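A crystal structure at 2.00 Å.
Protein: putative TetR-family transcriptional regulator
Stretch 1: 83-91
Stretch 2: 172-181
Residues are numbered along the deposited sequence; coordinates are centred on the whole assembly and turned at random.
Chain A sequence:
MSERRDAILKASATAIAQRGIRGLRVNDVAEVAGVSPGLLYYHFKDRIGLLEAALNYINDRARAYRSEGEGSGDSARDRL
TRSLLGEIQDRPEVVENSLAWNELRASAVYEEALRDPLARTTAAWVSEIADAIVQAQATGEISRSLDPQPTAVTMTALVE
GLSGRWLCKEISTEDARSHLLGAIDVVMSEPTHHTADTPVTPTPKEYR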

# COMPACT_ATOMS: atom_id res chain seq x y z
N SER A 83 2.92 -10.85 -15.21
CA SER A 83 1.83 -10.20 -14.53
C SER A 83 2.32 -9.30 -13.40
O SER A 83 1.98 -8.09 -13.38
CB SER A 83 0.85 -11.23 -14.00
OG SER A 83 -0.01 -10.57 -13.08
N LEU A 84 3.13 -9.86 -12.48
CA LEU A 84 3.59 -9.12 -11.31
C LEU A 84 4.55 -7.99 -11.69
O LEU A 84 4.39 -6.88 -11.19
CB LEU A 84 4.15 -10.03 -10.23
CG LEU A 84 3.07 -11.05 -9.79
CD1 LEU A 84 3.67 -12.23 -9.07
CD2 LEU A 84 1.97 -10.39 -8.95
N LEU A 85 5.45 -8.22 -12.61
CA LEU A 85 6.40 -7.15 -13.00
C LEU A 85 5.74 -6.06 -13.83
O LEU A 85 6.18 -4.90 -13.79
CB LEU A 85 7.67 -7.74 -13.73
CG LEU A 85 8.91 -8.00 -12.83
CD1 LEU A 85 8.55 -9.08 -11.83
CD2 LEU A 85 10.13 -8.46 -13.66
N GLY A 86 4.73 -6.43 -14.63
CA GLY A 86 4.00 -5.47 -15.47
C GLY A 86 3.38 -4.30 -14.70
O GLY A 86 3.11 -3.24 -15.30
N GLU A 87 3.18 -4.47 -13.40
CA GLU A 87 2.59 -3.45 -12.49
C GLU A 87 3.51 -2.28 -12.15
O GLU A 87 3.07 -1.18 -11.73
CB GLU A 87 2.22 -4.16 -11.16
CG GLU A 87 1.25 -5.33 -11.29
CD GLU A 87 -0.17 -4.88 -11.73
OE1 GLU A 87 -0.53 -3.71 -11.55
OE2 GLU A 87 -0.91 -5.72 -12.26
N ILE A 88 4.80 -2.53 -12.29
CA ILE A 88 5.82 -1.56 -11.91
C ILE A 88 6.81 -1.38 -13.04
O ILE A 88 7.71 -2.18 -13.22
CB ILE A 88 6.50 -1.87 -10.53
CG1 ILE A 88 5.45 -1.91 -9.41
CG2 ILE A 88 7.66 -0.84 -10.25
CD1 ILE A 88 6.00 -2.46 -8.08
N GLN A 89 6.62 -0.28 -13.79
CA GLN A 89 7.35 0.03 -15.03
C GLN A 89 7.38 1.52 -15.18
O GLN A 89 6.42 2.19 -14.80
CB GLN A 89 6.66 -0.52 -16.32
CG GLN A 89 6.28 -1.97 -16.29
CD GLN A 89 5.83 -2.48 -17.67
OE1 GLN A 89 6.57 -2.36 -18.66
NE2 GLN A 89 4.62 -3.00 -17.75
N ASP A 90 8.49 2.04 -15.69
CA ASP A 90 8.65 3.47 -16.00
C ASP A 90 8.02 3.74 -17.37
O ASP A 90 8.75 4.01 -18.36
CB ASP A 90 10.14 3.83 -16.09
CG ASP A 90 10.87 3.73 -14.76
OD1 ASP A 90 10.22 3.91 -13.70
OD2 ASP A 90 12.11 3.44 -14.77
N ARG A 91 6.71 3.56 -17.45
CA ARG A 91 5.90 3.91 -18.64
C ARG A 91 4.75 4.77 -18.15
O ARG A 91 4.20 4.54 -17.10
CB ARG A 91 5.29 2.69 -19.31
CG ARG A 91 6.32 1.69 -19.78
CD ARG A 91 5.77 0.97 -20.98
NE ARG A 91 5.82 -0.47 -20.79
CZ ARG A 91 5.24 -1.34 -21.59
NH1 ARG A 91 4.56 -0.94 -22.67
NH2 ARG A 91 5.37 -2.64 -21.32
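Stretch 2 172-181: STEDARSHLL

Stretch 2 is held to stretch 1 by two hydrogen bonds, both made to the later part of stretch 1, at Ile-88 and Asp-90. The shorter joins Thr-173 OG1 to Asp-90 OD1 at 2.5 Å, a very short contact in which the threonine hydroxyl donates to the carboxylate. Thr-173, chi1 in m, points its CB toward stretch 1, whereas Asp-90 leaves its backbone sideways and brings only its carboxylate end nearer. The second runs from Arg-177 NH1 to Ile-88 O, 3.0 Å with an N-H...O angle of 162°; the carbonyl lies at the edge of the guanidinium, near its plane, as a good acceptor should. Leu-85 O is equally near, 3.0 Å from Arg-177 NH1, but the angle is too poor for a hydrogen bond, and this carbonyl instead accepts from Ile-88 N at 3.1 Å. Arg-177 reaches these atoms by bending: its chi1 to chi3 are m, t and p, so a side chain that starts out sideways ends against stretch 1. Leu-85 CD2 lies over one face of the guanidinium, and Gln-89 CG approaches Arg-177 NH1 to 3.7 Å.

Stretch 2 is helical from Thr-173 onward, through Leu-181 and beyond, and Ser-172 caps its start, its OG accepting from Asp-175 N at 3.0 Å. Stretch 1 enters as helix, is extended at Ile-88 and Gln-89 (phi/psi -130/100 and -152/144), and ends with Arg-91 at an N-cap position. The chains run in opposite senses: Leu-85 faces Arg-177 with CA atoms 5.9 Å apart, and Gln-89 faces Thr-173 with CA atoms 6.6 Å apart. Gln-89 points its CB away from stretch 2 and braces its own chain instead, NE2 donating to Gly-86 O at 2.9 Å while OE1 accepts from Arg-91 NE, also at 2.9 Å.

Apolar packing completes the contact. Ile-88, buried and directed toward the helix, places CG2 4.0 Å from Ala-176 CB and 4.2 Å from Thr-173 CG2, while its CD1 meets Leu-180 CD1 at 4.1 Å. Thr-173, Ala-176 and Leu-180, on successive turns of the helix, all point CB toward stretch 1 and all touch Ile-88. Leu-85 has the largest area covered by the other stretch: its CD1 packs on Leu-180 CB at 3.8 Å, and its CD2 on Leu-181 CG, also at 3.8 Å. Leu-84 adds a backbone contact, its O lying 3.5 Å from Leu-180 CD1. Together the two stretches bury 559 Å², both sides summed.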

# COMPACT_ATOMS: atom_id res chain seq x y z
N SER A 172 13.68 2.40 -6.04
CA SER A 172 13.79 2.59 -7.49
C SER A 172 12.92 1.57 -8.21
O SER A 172 12.61 0.46 -7.66
CB SER A 172 15.25 2.40 -7.96
OG SER A 172 15.67 1.02 -7.66
N THR A 173 12.61 1.87 -9.47
CA THR A 173 11.89 0.95 -10.33
C THR A 173 12.63 -0.42 -10.41
O THR A 173 12.01 -1.48 -10.21
CB THR A 173 11.74 1.55 -11.77
OG1 THR A 173 11.15 2.85 -11.64
CG2 THR A 173 10.82 0.68 -12.63
N GLU A 174 13.93 -0.37 -10.70
CA GLU A 174 14.71 -1.60 -10.92
C GLU A 174 14.80 -2.41 -9.62
O GLU A 174 14.80 -3.66 -9.68
CB GLU A 174 16.09 -1.30 -11.51
CG GLU A 174 17.08 -0.52 -10.62
CD GLU A 174 16.96 1.05 -10.72
OE1 GLU A 174 15.94 1.60 -11.24
OE2 GLU A 174 17.92 1.69 -10.22
N ASP A 175 14.86 -1.73 -8.45
CA ASP A 175 14.87 -2.46 -7.17
C ASP A 175 13.54 -3.16 -6.96
O ASP A 175 13.48 -4.33 -6.61
CB ASP A 175 15.13 -1.51 -5.97
CG ASP A 175 16.60 -1.41 -5.63
OD1 ASP A 175 17.46 -1.81 -6.48
OD2 ASP A 175 16.90 -0.93 -4.52
N ALA A 176 12.46 -2.42 -7.14
CA ALA A 176 11.10 -2.97 -6.97
C ALA A 176 10.82 -4.20 -7.88
O ALA A 176 10.26 -5.21 -7.45
CB ALA A 176 10.03 -1.82 -7.17
N ARG A 177 11.24 -4.12 -9.15
CA ARG A 177 11.13 -5.26 -10.08
C ARG A 177 11.95 -6.46 -9.64
O ARG A 177 11.47 -7.59 -9.71
CB ARG A 177 11.48 -4.79 -11.51
CG ARG A 177 10.39 -3.82 -12.02
CD ARG A 177 10.83 -3.05 -13.35
NE ARG A 177 11.11 -4.02 -14.44
CZ ARG A 177 10.16 -4.56 -15.20
NH1 ARG A 177 8.87 -4.29 -14.99
NH2 ARG A 177 10.49 -5.37 -16.18
N SER A 178 13.18 -6.20 -9.19
CA SER A 178 14.08 -7.26 -8.79
C SER A 178 13.46 -7.92 -7.58
O SER A 178 13.53 -9.13 -7.47
CB SER A 178 15.44 -6.73 -8.35
OG SER A 178 16.30 -7.85 -8.06
N HIS A 179 12.84 -7.14 -6.66
CA HIS A 179 12.31 -7.80 -5.42
C HIS A 179 11.11 -8.69 -5.74
O HIS A 179 10.92 -9.77 -5.14
CB HIS A 179 11.86 -6.77 -4.37
CG HIS A 179 12.94 -5.85 -3.87
ND1 HIS A 179 14.28 -6.17 -3.93
CD2 HIS A 179 12.87 -4.62 -3.31
CE1 HIS A 179 14.99 -5.16 -3.45
NE2 HIS A 179 14.15 -4.24 -3.02
N LEU A 180 10.29 -8.23 -6.68
CA LEU A 180 9.16 -9.06 -7.13
C LEU A 180 9.64 -10.34 -7.76
O LEU A 180 9.06 -11.42 -7.55
CB LEU A 180 8.26 -8.31 -8.14
CG LEU A 180 7.30 -7.28 -7.53
CD1 LEU A 180 6.70 -6.44 -8.66
CD2 LEU A 180 6.20 -7.96 -6.76
N LEU A 181 10.72 -10.25 -8.54
CA LEU A 181 11.29 -11.49 -9.11
C LEU A 181 11.75 -12.41 -8.03
O LEU A 181 11.57 -13.63 -8.16
CB LEU A 181 12.50 -11.18 -9.99
CG LEU A 181 12.30 -10.71 -11.42
CD1 LEU A 181 13.70 -10.30 -12.03
CD2 LEU A 181 11.61 -11.78 -12.30